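Local coordinates for protein transcriptional regulator (Bacillus subtilis, PDB 1VI0) that represses genes for fatty acid transport and beta-oxidation by binding DNA as a homodimer, and is inhibited in that binding by long-chain fatty acyl-CoA, at residues P8-I13 and Y46-N51; V18-E23 and S32-Q37; A79-K84 and G143-G148; E83-V88 and N130-I135; V105-L110 and T165-V170. All coordinates share one frame; numbering follows the deposited sequence. Where two conformers were deposited one is given.

From the N terminus, interaction 1 closes the first loop, joining the start of helix 9-24 to the end of helix 42-48 and the turn after it. Interaction 2 is nested inside this loop and ties the same first helix to helix 31-38 within the DNA-binding domain. In the C-terminal region, interactions 3 and 4 share Glu-83 and Lys-84 and hold helix 81-97, the first at its tip against the 143-148 loop, the second against helix 115-141. Interaction 5, between helices 100-109 and 151-171, crosses both along the chain. It also touches interaction 2, where Val-105 and Glu-109 pack on Ile-21, so the two regions meet there.

Interaction 1. Residues P8-I13 and Y46-N51; sequences PKYMQI and YLYFKN
Two aromatic rings, Tyr-10 and Phe-49, lie nearly parallel between the start of helix 9-24 and the turn that follows helix 42-48. Their planes are 25° apart. The centroids are separated by 4.9 Å, yet the rings are slid so far past each other that they barely overlap. Their closest atoms are Tyr-10 CE1 and Phe-49 CZ, 3.4 Å apart. Tyr-10 reaches this place with CG anti to the backbone N (chi1 -176°). Its ring edge receives Tyr-48, whose CB lies near the ring plane, 4.0 Å from Tyr-10 CD1. The Tyr-48 ring in turn leans on the helix, one face under the backbone N of Tyr-10 and its OH 3.7 Å from Lys-9 CB. One turn on, Ile-13 divides its branches: CG2 meets Phe-49 CE2 at 3.6 Å, tip to tip, whereas CD1 lies against Tyr-48 CD2. An alanine in place of Tyr-10 would remove the ring that Phe-49 and Tyr-48 CB rest against, and would probably loosen the turn against the first helix. Phe-49 and Tyr-10 also touch helix 52-75, which starts just beyond Asn-51, its N-cap residue. This is apolar packing of the TetR-type helix-turn-helix domain, in which the first helix packs against the end of the predicted DNA-binding motif.

Interaction 2. Residues V18-E23 and S32-Q37; sequences VEVIAE and SKIAKQ
Val-20 is the residue most deeply engaged where helix 9-24 crosses helix 31-38, the axes of the two short segments approaching to 9.5 Å at an angle of 127°. Its CG1 is anti to the backbone N, so the two methyls split between neighbours. CG2 sits against the aliphatic start of Gln-37, 3.4 Å from CB, and the two side chains slide past each other in opposite directions. CG1 approaches CG1 of Ile-34 at 4.2 Å. Ile-34 itself is buried and extends beyond this contact to Ile-55 of helix 52-75. Gln-37 continues past Val-20 by bending at chi2 (72°) to meet Glu-19; the two side chains cross at about a right angle, with the carboxylate and amide planes 58° apart. Glu-19 OE2 comes to 2.9 Å from Gln-37 NE2, but the angle is too poor for a hydrogen bond; Gln-37 OE1 also lies 3.0 Å from Glu-19 OE1, a meeting of two acceptors. The polar ends therefore meet without a well-formed bond, and the contact rests mainly on Val-20 against Gln-37 and Ile-34. Helix 31-38 belongs to the predicted helix-turn-helix, and its packing on the preceding helix is part of the three-helix DNA-binding domain of TetR-family repressors.

Interaction 3. Residues A79-K84 and G143-G148; sequences ATAKEK and GEIKEG
The carboxylate of Glu-144 grips two consecutive backbone N-H groups at the start of helix 81-97. Ala-81 N donates to OE1 at 2.7 Å and Lys-82 N to OE2 at 2.9 Å, each bond bent to 153° and each using the syn lone pair. An extended chain, with CG anti to the backbone N, carries the acid straight to the helix end, where its negative charge would be expected to suit the helix dipole. The same turn is capped from within: Glu-83 N donates to Thr-80 OG1 at 3.0 Å, and Thr-80 N returns a bond to Glu-83 OE1. An alanine in place of Thr-80 would lose the hydroxyl that receives Glu-83 N and would probably weaken the first turn on which Glu-144 docks. Around these bonds, Ala-81 CB lies 3.1 Å from Glu-144 OE1 and, more loosely, 4.2 Å from Ile-145 CD1. Outside, His-194 of the second subunit packs on Glu-144, while Lys-82 turns its amine to a salt bridge with Glu-187. Gly-143 ends helix 115-141 in a Schellman motif, and the loop it opens delivers Glu-144 to a helix N terminus closed by a capping box of Thr-80 and Glu-83.

Interaction 4. Residues E83-V88 and N130-I135; sequences EKLALV and NILDGI
Ile-135 reaches from helix 115-141 into the side chains of helix 81-97 and touches three of them. Its CD1 sits among Lys-84 CB, Leu-85 CD2 and Val-88 CG2, the last 4.0 Å away. Its CG2 branch takes Leu-85 CG at 3.9 Å. CG1 is anti to the carbonyl carbon (chi1 -67°) and the chain runs on nearly straight, so the terminal methyl goes furthest in. One turn earlier, Leu-132 CD2 fills in beside it, 4.0 Å from Leu-85 CD2 and more loosely against Val-88 CG1; the two leucines cross at about a right angle. Lys-84 contributes aliphatic carbons only, since its amine turns off to the carbonyls of Lys-78 and Ile-75. With the amine bound there, the lysine chain lies alongside Ile-135, the two running past each other in opposite directions. The segments run nearly antiparallel, at 159°, with axes 10.6 Å apart. Other helices close round this apolar layer: helix 151-171 brings Ile-158 against both leucines and Phe-159 against Leu-132, helix 52-75 brings Met-71 to Val-88, and helix 182-191 sets Leu-186 on Leu-85, which also meets Ile-193 of the second subunit.

Interaction 5. Residues V105-L110 and T165-V170; sequences VTQLEL and TVTTWV
In the acyl-CoA-binding C-terminal region, helix 100-109 crosses helix 151-171 beside the ligand pocket, the two segments inclined at 78° with axes 9.8 Å apart. Gln-107 is the buried residue that spans them. Its chain bends at chi2 (-45°) and presents the amide to the second helix, where NE2 donates to Thr-167 OG1 at 2.9 Å (N-H...O 151°), the hydroxyl oxygen lying close to the amide plane. The same nitrogen is also bonded to Asp-163 OD1, so two acceptors one turn apart on helix 151-171 hold NE2 and would set the rotation of the amide. A water adds a second link: it donates to Gln-107 O at 2.8 Å and lies 3.0 Å from Thr-167 OG1, joined to it by a hydrogen bond. CG of Gln-107 lies between two valines, 3.6 Å from Val-166 CG1 and 3.7 Å from Val-170 CG2; Val-166 CG1 also touches the amide carbon CD. Leu-108 CD2 makes a looser contact with Val-170 CG1. Gln-107 itself lies within a wider pi-type turn of helix 100-109, where Leu-110 N bonds to Val-105 O at 2.8 Å. Thr-106 belongs to the dodecyl-CoA pocket, while Glu-109 OE1 accepts from Tyr-26 N of the DNA-binding domain, a placement between pocket and DNA-binding domain, consistent with the way ligand binding is passed to the DNA-binding domain in TetR-family regulators.

Interaction 1. Residues P8-I13 and Y46-N51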
# COMPACT_ATOMS: atom_id res chain seq x y z
N PRO A 8 11.21 9.18 -28.27
CA PRO A 8 10.05 9.65 -29.06
C PRO A 8 9.36 10.78 -28.34
O PRO A 8 9.52 10.86 -27.12
CB PRO A 8 9.19 8.42 -29.21
CG PRO A 8 10.08 7.25 -28.89
CD PRO A 8 10.99 7.78 -27.79
N LYS A 9 8.68 11.68 -29.05
CA LYS A 9 8.10 12.87 -28.37
C LYS A 9 7.20 12.46 -27.24
O LYS A 9 7.41 12.84 -26.08
CB LYS A 9 7.51 13.83 -29.41
CG LYS A 9 8.54 14.89 -29.85
CD LYS A 9 8.69 15.01 -31.36
CE LYS A 9 9.76 16.07 -31.70
NZ LYS A 9 10.17 16.05 -33.14
N TYR A 10 6.26 11.55 -27.46
CA TYR A 10 5.39 11.08 -26.37
C TYR A 10 6.23 10.40 -25.29
O TYR A 10 6.27 10.93 -24.16
CB TYR A 10 4.29 10.21 -26.89
CG TYR A 10 3.25 9.70 -25.93
CD1 TYR A 10 2.06 10.37 -25.71
CD2 TYR A 10 3.44 8.49 -25.26
CE1 TYR A 10 1.11 9.88 -24.85
CE2 TYR A 10 2.49 7.97 -24.42
CZ TYR A 10 1.33 8.67 -24.19
OH TYR A 10 0.34 8.20 -23.36
N MSE A 11 7.04 9.39 -25.62
CA MSE A 11 7.86 8.74 -24.60
C MSE A 11 8.94 9.60 -24.02
O MSE A 11 9.27 9.42 -22.82
CB MSE A 11 8.37 7.38 -25.08
CG MSE A 11 7.20 6.43 -25.39
SE MSE A 11 6.35 5.84 -23.76
CE MSE A 11 7.92 5.55 -22.69
N GLN A 12 9.49 10.59 -24.72
CA GLN A 12 10.47 11.49 -24.14
C GLN A 12 9.84 12.26 -22.96
O GLN A 12 10.50 12.60 -21.98
CB GLN A 12 10.94 12.56 -25.13
CG GLN A 12 11.99 12.09 -26.11
CD GLN A 12 12.31 13.26 -27.07
OE1 GLN A 12 13.03 14.16 -26.62
NE2 GLN A 12 11.73 13.20 -28.25
N ILE A 13 8.58 12.67 -23.22
CA ILE A 13 7.87 13.40 -22.16
C ILE A 13 7.54 12.48 -20.99
O ILE A 13 7.74 12.86 -19.84
CB ILE A 13 6.57 14.03 -22.71
CG1 ILE A 13 6.95 15.23 -23.62
CG2 ILE A 13 5.67 14.49 -21.59
CD1 ILE A 13 5.86 15.53 -24.65
N TYR A 46 1.20 19.69 -24.23
CA TYR A 46 -0.22 19.74 -24.46
C TYR A 46 -0.67 19.14 -25.76
O TYR A 46 -1.75 18.59 -25.93
CB TYR A 46 -0.75 21.18 -24.32
CG TYR A 46 -0.67 21.66 -22.89
CD1 TYR A 46 -1.33 20.98 -21.88
CD2 TYR A 46 0.10 22.78 -22.58
CE1 TYR A 46 -1.23 21.43 -20.57
CE2 TYR A 46 0.21 23.22 -21.28
CZ TYR A 46 -0.48 22.54 -20.29
OH TYR A 46 -0.41 23.01 -19.01
N LEU A 47 0.23 19.13 -26.76
CA LEU A 47 -0.11 18.44 -28.01
C LEU A 47 -0.37 16.97 -27.73
O LEU A 47 -1.19 16.34 -28.37
CB LEU A 47 1.05 18.64 -28.98
CG LEU A 47 0.95 18.31 -30.44
CD1 LEU A 47 1.50 16.91 -30.70
CD2 LEU A 47 -0.43 18.45 -31.04
N TYR A 48 0.22 16.41 -26.66
CA TYR A 48 -0.00 14.99 -26.37
C TYR A 48 -0.83 14.72 -25.14
O TYR A 48 -1.39 13.59 -25.04
CB TYR A 48 1.39 14.31 -26.21
CG TYR A 48 2.15 14.28 -27.53
CD1 TYR A 48 1.76 13.38 -28.51
CD2 TYR A 48 3.24 15.08 -27.76
CE1 TYR A 48 2.44 13.30 -29.71
CE2 TYR A 48 3.93 15.02 -28.96
CZ TYR A 48 3.53 14.13 -29.92
OH TYR A 48 4.19 14.04 -31.14
N PHE A 49 -0.86 15.62 -24.16
CA PHE A 49 -1.56 15.42 -22.91
C PHE A 49 -2.52 16.57 -22.55
O PHE A 49 -2.20 17.73 -22.83
CB PHE A 49 -0.56 15.27 -21.74
CG PHE A 49 0.41 14.15 -21.98
CD1 PHE A 49 0.03 12.84 -21.72
CD2 PHE A 49 1.65 14.41 -22.55
CE1 PHE A 49 0.91 11.79 -21.96
CE2 PHE A 49 2.52 13.36 -22.80
CZ PHE A 49 2.15 12.07 -22.53
N LYS A 50 -3.54 16.26 -21.77
CA LYS A 50 -4.52 17.22 -21.32
C LYS A 50 -4.05 18.18 -20.25
O LYS A 50 -4.54 19.33 -20.17
CB LYS A 50 -5.76 16.51 -20.74
CG LYS A 50 -6.51 15.66 -21.75
CD LYS A 50 -7.85 15.27 -21.12
CE LYS A 50 -8.66 14.24 -21.80
NZ LYS A 50 -8.86 14.40 -23.24
N ASN A 51 -3.28 17.67 -19.30
CA ASN A 51 -2.78 18.37 -18.15
C ASN A 51 -1.82 17.41 -17.36
O ASN A 51 -1.61 16.29 -17.85
CB ASN A 51 -3.92 18.75 -17.19
CG ASN A 51 -4.91 17.60 -17.02
OD1 ASN A 51 -4.54 16.41 -16.96
ND2 ASN A 51 -6.19 17.94 -17.04

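Interaction 2. Residues V18-E23 and S32-Q37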
# COMPACT_ATOMS: atom_id res chain seq x y z
N VAL A 18 8.68 11.02 -15.38
CA VAL A 18 9.10 10.13 -14.26
C VAL A 18 10.13 10.78 -13.40
O VAL A 18 10.10 10.76 -12.18
CB VAL A 18 9.61 8.78 -14.81
CG1 VAL A 18 10.20 7.96 -13.66
CG2 VAL A 18 8.47 8.01 -15.44
N GLU A 19 11.15 11.36 -14.04
CA GLU A 19 12.24 12.01 -13.36
C GLU A 19 11.82 13.18 -12.51
O GLU A 19 12.13 13.28 -11.32
CB GLU A 19 13.25 12.48 -14.42
CG GLU A 19 14.60 12.74 -13.74
CD GLU A 19 15.07 14.15 -13.96
OE1 GLU A 19 14.33 15.11 -13.61
OE2 GLU A 19 16.19 14.30 -14.49
N VAL A 20 11.06 14.11 -13.12
CA VAL A 20 10.63 15.31 -12.41
C VAL A 20 9.72 14.98 -11.25
O VAL A 20 9.91 15.48 -10.14
CB VAL A 20 9.94 16.29 -13.38
CG1 VAL A 20 9.34 17.45 -12.62
CG2 VAL A 20 10.90 16.75 -14.47
N ILE A 21 8.75 14.09 -11.49
CA ILE A 21 7.79 13.68 -10.44
C ILE A 21 8.53 12.95 -9.31
O ILE A 21 8.27 13.19 -8.12
CB ILE A 21 6.69 12.83 -11.03
CG1 ILE A 21 5.73 13.62 -11.95
CG2 ILE A 21 5.91 12.07 -9.99
CD1 ILE A 21 5.06 12.70 -12.96
N ALA A 22 9.55 12.16 -9.63
CA ALA A 22 10.30 11.44 -8.61
C ALA A 22 11.11 12.44 -7.77
O ALA A 22 11.07 12.40 -6.55
CB ALA A 22 11.26 10.45 -9.27
N GLU A 23 11.79 13.34 -8.47
CA GLU A 23 12.65 14.33 -7.88
C GLU A 23 11.91 15.43 -7.15
O GLU A 23 12.35 15.81 -6.05
CB GLU A 23 13.59 14.93 -8.95
CG GLU A 23 14.63 13.92 -9.41
CD GLU A 23 15.33 14.31 -10.69
OE1 GLU A 23 16.09 13.44 -11.21
OE2 GLU A 23 15.17 15.43 -11.20
N SER A 32 5.47 23.02 -17.12
CA SER A 32 6.65 23.77 -17.48
C SER A 32 7.93 23.06 -17.05
O SER A 32 8.89 23.03 -17.81
CB SER A 32 6.62 25.18 -16.90
OG SER A 32 6.79 25.13 -15.48
N LYS A 33 7.96 22.50 -15.84
CA LYS A 33 9.15 21.82 -15.33
C LYS A 33 9.44 20.56 -16.14
O LYS A 33 10.59 20.26 -16.47
CB LYS A 33 8.97 21.48 -13.84
CG LYS A 33 8.59 22.68 -12.98
CD LYS A 33 8.61 22.36 -11.50
CE LYS A 33 7.92 23.47 -10.70
NZ LYS A 33 8.42 24.81 -11.14
N ILE A 34 8.38 19.83 -16.51
CA ILE A 34 8.52 18.62 -17.32
C ILE A 34 9.02 18.96 -18.71
O ILE A 34 9.92 18.31 -19.26
CB ILE A 34 7.17 17.86 -17.38
CG1 ILE A 34 6.73 17.49 -15.96
CG2 ILE A 34 7.27 16.65 -18.30
CD1 ILE A 34 5.40 16.83 -15.83
N ALA A 35 8.42 20.01 -19.30
CA ALA A 35 8.85 20.50 -20.61
C ALA A 35 10.35 20.83 -20.61
O ALA A 35 11.08 20.34 -21.46
CB ALA A 35 8.03 21.75 -20.98
N LYS A 36 10.79 21.58 -19.61
CA LYS A 36 12.21 21.92 -19.46
C LYS A 36 13.04 20.66 -19.37
O LYS A 36 13.93 20.43 -20.20
CB LYS A 36 12.39 22.77 -18.20
N GLN A 37 12.65 19.76 -18.46
CA GLN A 37 13.33 18.48 -18.35
C GLN A 37 13.36 17.73 -19.65
O GLN A 37 14.41 17.13 -20.00
CB GLN A 37 12.70 17.62 -17.23
CG GLN A 37 13.28 16.20 -17.20
CD GLN A 37 14.70 16.19 -16.67
OE1 GLN A 37 15.04 16.99 -15.79
NE2 GLN A 37 15.52 15.28 -17.19

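Interaction 3. Residues A79-K84 and G143-G148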
# COMPACT_ATOMS: atom_id res chain seq x y z
N ALA A 79 4.69 -23.91 -16.20
CA ALA A 79 3.62 -24.85 -16.03
C ALA A 79 2.71 -24.51 -14.84
O ALA A 79 1.53 -24.21 -15.01
CB ALA A 79 4.14 -26.28 -15.83
N THR A 80 3.31 -24.45 -13.65
CA THR A 80 2.54 -24.37 -12.43
C THR A 80 2.24 -22.95 -11.98
O THR A 80 2.88 -21.99 -12.40
CB THR A 80 3.26 -25.14 -11.28
OG1 THR A 80 4.41 -24.35 -10.93
CG2 THR A 80 3.76 -26.50 -11.80
N ALA A 81 1.26 -22.84 -11.12
CA ALA A 81 0.90 -21.52 -10.56
C ALA A 81 2.11 -20.97 -9.80
O ALA A 81 2.40 -19.78 -9.93
CB ALA A 81 -0.31 -21.69 -9.66
N LYS A 82 2.83 -21.84 -9.06
CA LYS A 82 4.01 -21.36 -8.32
C LYS A 82 5.07 -20.84 -9.27
O LYS A 82 5.60 -19.76 -9.03
CB LYS A 82 4.54 -22.47 -7.41
CG LYS A 82 5.87 -22.14 -6.70
CD LYS A 82 6.30 -23.29 -5.75
CE LYS A 82 7.58 -22.80 -5.04
NZ LYS A 82 8.13 -23.89 -4.20
N GLU A 83 5.34 -21.52 -10.39
CA GLU A 83 6.28 -21.04 -11.40
C GLU A 83 5.88 -19.72 -12.02
O GLU A 83 6.67 -18.75 -12.18
CB GLU A 83 6.41 -22.13 -12.51
CG GLU A 83 7.24 -23.29 -12.05
CD GLU A 83 7.11 -24.54 -12.93
OE1 GLU A 83 6.15 -24.69 -13.69
OE2 GLU A 83 8.02 -25.40 -12.79
N LYS A 84 4.58 -19.57 -12.34
CA LYS A 84 4.13 -18.25 -12.83
C LYS A 84 4.30 -17.15 -11.81
O LYS A 84 4.74 -16.06 -12.16
CB LYS A 84 2.67 -18.37 -13.28
CG LYS A 84 2.50 -19.37 -14.45
CD LYS A 84 0.99 -19.50 -14.72
CE LYS A 84 0.66 -20.72 -15.57
NZ LYS A 84 1.22 -20.63 -16.93
N GLY A 143 -5.67 -28.38 -9.27
CA GLY A 143 -5.52 -28.99 -7.94
C GLY A 143 -4.23 -28.53 -7.27
O GLY A 143 -3.86 -29.05 -6.19
N GLU A 144 -3.59 -27.49 -7.77
CA GLU A 144 -2.35 -26.99 -7.11
C GLU A 144 -2.65 -25.99 -6.01
O GLU A 144 -1.76 -25.69 -5.16
CB GLU A 144 -1.45 -26.27 -8.13
CG GLU A 144 -0.16 -25.70 -7.52
CD GLU A 144 0.65 -24.90 -8.51
OE1 GLU A 144 0.19 -24.78 -9.66
OE2 GLU A 144 1.70 -24.35 -8.13
N ILE A 145 -3.83 -25.41 -5.96
CA ILE A 145 -4.15 -24.33 -5.01
C ILE A 145 -5.03 -24.84 -3.89
O ILE A 145 -5.91 -25.66 -4.12
CB ILE A 145 -4.82 -23.16 -5.75
CG1 ILE A 145 -3.86 -22.51 -6.72
CG2 ILE A 145 -5.41 -22.12 -4.80
CD1 ILE A 145 -2.55 -22.05 -6.17
N LYS A 146 -4.79 -24.37 -2.68
CA LYS A 146 -5.49 -24.81 -1.48
C LYS A 146 -7.00 -24.74 -1.64
O LYS A 146 -7.53 -23.68 -1.99
CB LYS A 146 -5.10 -23.85 -0.33
CG LYS A 146 -5.83 -24.12 0.95
CD LYS A 146 -4.90 -24.52 2.08
CE LYS A 146 -5.36 -23.93 3.39
NZ LYS A 146 -6.69 -24.47 3.81
N GLU A 147 -7.69 -25.81 -1.26
CA GLU A 147 -9.16 -25.77 -1.32
C GLU A 147 -9.69 -24.72 -0.39
O GLU A 147 -9.17 -24.45 0.72
CB GLU A 147 -9.74 -27.14 -1.00
CG GLU A 147 -11.14 -27.38 -1.50
CD GLU A 147 -11.94 -28.34 -0.64
OE1 GLU A 147 -11.33 -29.30 -0.11
OE2 GLU A 147 -13.18 -28.14 -0.50
N GLY A 148 -10.73 -24.01 -0.81
CA GLY A 148 -11.35 -23.00 0.05
C GLY A 148 -10.73 -21.62 -0.06
O GLY A 148 -11.24 -20.66 0.56

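Interaction 4. Residues E83-V88 and N130-I135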
# COMPACT_ATOMS: atom_id res chain seq x y z
N GLU A 83 5.34 -21.52 -10.39
CA GLU A 83 6.28 -21.04 -11.40
C GLU A 83 5.88 -19.72 -12.02
O GLU A 83 6.67 -18.75 -12.18
CB GLU A 83 6.41 -22.13 -12.51
CG GLU A 83 7.24 -23.29 -12.05
CD GLU A 83 7.11 -24.54 -12.93
OE1 GLU A 83 6.15 -24.69 -13.69
OE2 GLU A 83 8.02 -25.40 -12.79
N LYS A 84 4.58 -19.57 -12.34
CA LYS A 84 4.13 -18.25 -12.83
C LYS A 84 4.30 -17.15 -11.81
O LYS A 84 4.74 -16.06 -12.16
CB LYS A 84 2.67 -18.37 -13.28
CG LYS A 84 2.50 -19.37 -14.45
CD LYS A 84 0.99 -19.50 -14.72
CE LYS A 84 0.66 -20.72 -15.57
NZ LYS A 84 1.22 -20.63 -16.93
N LEU A 85 3.96 -17.39 -10.54
CA LEU A 85 4.10 -16.33 -9.50
C LEU A 85 5.55 -16.00 -9.28
O LEU A 85 5.91 -14.83 -9.13
CB LEU A 85 3.45 -16.89 -8.22
CG LEU A 85 1.92 -16.92 -8.28
CD1 LEU A 85 1.39 -17.42 -6.93
CD2 LEU A 85 1.42 -15.48 -8.51
N ALA A 86 6.41 -17.05 -9.38
CA ALA A 86 7.84 -16.75 -9.28
C ALA A 86 8.30 -15.74 -10.31
O ALA A 86 9.07 -14.79 -9.98
CB ALA A 86 8.64 -18.04 -9.36
N LEU A 87 7.82 -15.85 -11.51
CA LEU A 87 8.14 -14.95 -12.61
C LEU A 87 7.55 -13.57 -12.35
O LEU A 87 8.29 -12.56 -12.49
CB LEU A 87 7.68 -15.55 -13.93
CG LEU A 87 8.46 -15.02 -15.16
CD1 LEU A 87 9.94 -14.92 -14.84
CD2 LEU A 87 8.24 -16.01 -16.30
N VAL A 88 6.29 -13.53 -11.95
CA VAL A 88 5.68 -12.25 -11.62
C VAL A 88 6.49 -11.53 -10.55
O VAL A 88 6.78 -10.34 -10.77
CB VAL A 88 4.22 -12.42 -11.08
CG1 VAL A 88 3.73 -11.09 -10.63
CG2 VAL A 88 3.37 -12.94 -12.27
N ASN A 130 -5.74 -9.01 -12.82
CA ASN A 130 -6.35 -10.03 -13.67
C ASN A 130 -5.35 -11.19 -13.92
O ASN A 130 -5.78 -12.31 -13.92
CB ASN A 130 -6.76 -9.49 -15.02
CG ASN A 130 -8.03 -8.69 -15.05
OD1 ASN A 130 -8.25 -7.93 -16.04
ND2 ASN A 130 -8.85 -8.78 -14.04
N ILE A 131 -4.08 -10.85 -14.13
CA ILE A 131 -3.04 -11.89 -14.33
C ILE A 131 -2.93 -12.76 -13.11
O ILE A 131 -2.95 -14.03 -13.23
CB ILE A 131 -1.70 -11.26 -14.73
CG1 ILE A 131 -1.80 -10.73 -16.16
CG2 ILE A 131 -0.58 -12.29 -14.60
CD1 ILE A 131 -0.59 -9.91 -16.55
N LEU A 132 -2.92 -12.20 -11.90
CA LEU A 132 -2.90 -12.92 -10.65
C LEU A 132 -4.10 -13.79 -10.44
O LEU A 132 -4.02 -15.02 -10.19
CB LEU A 132 -2.75 -12.02 -9.39
CG LEU A 132 -1.51 -11.12 -9.38
CD1 LEU A 132 -1.52 -10.19 -8.15
CD2 LEU A 132 -0.23 -11.94 -9.38
N ASP A 133 -5.30 -13.27 -10.91
CA ASP A 133 -6.52 -14.07 -10.75
C ASP A 133 -6.48 -15.32 -11.66
O ASP A 133 -6.88 -16.40 -11.17
CB ASP A 133 -7.73 -13.24 -11.19
CG ASP A 133 -8.16 -12.23 -10.14
OD1 ASP A 133 -7.43 -11.98 -9.16
OD2 ASP A 133 -9.28 -11.65 -10.27
N GLY A 134 -6.02 -15.17 -12.85
CA GLY A 134 -5.91 -16.28 -13.85
C GLY A 134 -4.88 -17.30 -13.33
O GLY A 134 -5.02 -18.51 -13.46
N ILE A 135 -3.74 -16.85 -12.82
CA ILE A 135 -2.78 -17.84 -12.24
C ILE A 135 -3.45 -18.68 -11.18
O ILE A 135 -3.38 -19.90 -11.10
CB ILE A 135 -1.54 -17.10 -11.67
CG1 ILE A 135 -0.72 -16.46 -12.77
CG2 ILE A 135 -0.76 -18.08 -10.80
CD1 ILE A 135 0.31 -15.45 -12.24

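Interaction 5. Residues V105-L110 and T165-V170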
# COMPACT_ATOMS: atom_id res chain seq x y z
N VAL A 105 8.08 6.83 -8.08
CA VAL A 105 6.78 7.17 -8.70
C VAL A 105 5.73 6.14 -8.32
O VAL A 105 4.69 6.51 -7.75
CB VAL A 105 6.89 7.40 -10.18
CG1 VAL A 105 5.48 7.45 -10.86
CG2 VAL A 105 7.65 8.68 -10.55
N THR A 106 6.00 4.83 -8.46
CA THR A 106 5.05 3.78 -8.20
C THR A 106 4.72 3.64 -6.73
O THR A 106 3.56 3.40 -6.41
CB THR A 106 5.43 2.42 -8.81
OG1 THR A 106 6.65 1.98 -8.17
CG2 THR A 106 5.67 2.50 -10.32
N GLN A 107 5.70 3.77 -5.81
CA GLN A 107 5.48 3.56 -4.41
C GLN A 107 5.00 4.77 -3.63
O GLN A 107 4.38 4.61 -2.56
CB GLN A 107 6.73 2.98 -3.74
CG GLN A 107 7.18 1.69 -4.41
CD GLN A 107 6.10 0.69 -4.72
OE1 GLN A 107 5.76 0.50 -5.88
NE2 GLN A 107 5.55 -0.02 -3.75
N LEU A 108 5.28 5.95 -4.18
CA LEU A 108 4.92 7.18 -3.52
C LEU A 108 4.06 8.09 -4.37
O LEU A 108 2.90 8.35 -3.97
CB LEU A 108 6.19 7.96 -3.11
CG LEU A 108 6.71 7.86 -1.69
CD1 LEU A 108 6.20 6.70 -0.88
CD2 LEU A 108 8.27 7.85 -1.70
N GLU A 109 4.55 8.53 -5.52
CA GLU A 109 3.84 9.56 -6.30
C GLU A 109 2.54 9.19 -6.93
O GLU A 109 1.65 10.04 -7.12
CB GLU A 109 4.82 10.21 -7.29
CG GLU A 109 6.06 10.76 -6.57
CD GLU A 109 5.75 11.82 -5.54
OE1 GLU A 109 4.66 12.48 -5.60
OE2 GLU A 109 6.56 12.00 -4.63
N LEU A 110 2.30 7.96 -7.35
CA LEU A 110 1.04 7.53 -7.91
C LEU A 110 -0.01 7.30 -6.85
O LEU A 110 -1.18 7.08 -7.21
CB LEU A 110 1.26 6.24 -8.71
CG LEU A 110 1.52 6.39 -10.20
CD1 LEU A 110 2.10 5.11 -10.81
CD2 LEU A 110 0.30 6.85 -10.95
N THR A 165 6.72 -5.17 0.04
CA THR A 165 8.18 -5.48 -0.04
C THR A 165 8.90 -4.39 -0.79
O THR A 165 9.97 -3.85 -0.34
CB THR A 165 8.43 -6.90 -0.57
OG1 THR A 165 7.77 -7.86 0.25
CG2 THR A 165 9.96 -7.15 -0.43
N VAL A 166 8.32 -3.87 -1.89
CA VAL A 166 8.91 -2.80 -2.67
C VAL A 166 8.88 -1.52 -1.82
O VAL A 166 9.86 -0.79 -1.74
CB VAL A 166 8.18 -2.63 -4.01
CG1 VAL A 166 8.90 -1.49 -4.77
CG2 VAL A 166 8.30 -3.90 -4.87
N THR A 167 7.77 -1.19 -1.21
CA THR A 167 7.69 0.05 -0.38
C THR A 167 8.72 0.06 0.73
O THR A 167 9.43 1.08 0.92
CB THR A 167 6.25 0.14 0.16
OG1 THR A 167 5.39 0.48 -0.93
CG2 THR A 167 6.17 1.24 1.23
N THR A 168 8.96 -1.03 1.39
CA THR A 168 9.94 -1.12 2.47
C THR A 168 11.32 -0.84 1.90
O THR A 168 12.05 0.01 2.45
CB THR A 168 9.79 -2.45 3.20
OG1 THR A 168 8.51 -2.48 3.90
CG2 THR A 168 10.90 -2.63 4.22
N TRP A 169 11.65 -1.43 0.76
CA TRP A 169 12.94 -1.14 0.08
C TRP A 169 13.05 0.30 -0.38
O TRP A 169 14.06 1.01 -0.11
CB TRP A 169 12.98 -2.12 -1.07
CG TRP A 169 14.00 -1.86 -2.10
CD1 TRP A 169 15.33 -2.20 -2.04
CD2 TRP A 169 13.79 -1.32 -3.39
NE1 TRP A 169 15.95 -1.90 -3.20
CE2 TRP A 169 15.01 -1.36 -4.07
CE3 TRP A 169 12.61 -0.86 -4.07
CZ2 TRP A 169 15.16 -0.90 -5.37
CZ3 TRP A 169 12.78 -0.40 -5.34
CH2 TRP A 169 14.03 -0.43 -6.01
N VAL A 170 11.93 0.88 -0.89
CA VAL A 170 11.99 2.34 -1.22
C VAL A 170 12.20 3.17 -0.00
O VAL A 170 13.02 4.15 -0.01
CB VAL A 170 10.73 2.73 -1.99
CG1 VAL A 170 10.57 4.28 -1.94
CG2 VAL A 170 10.71 2.27 -3.40
O HOH W 1 3.66 2.87 -0.49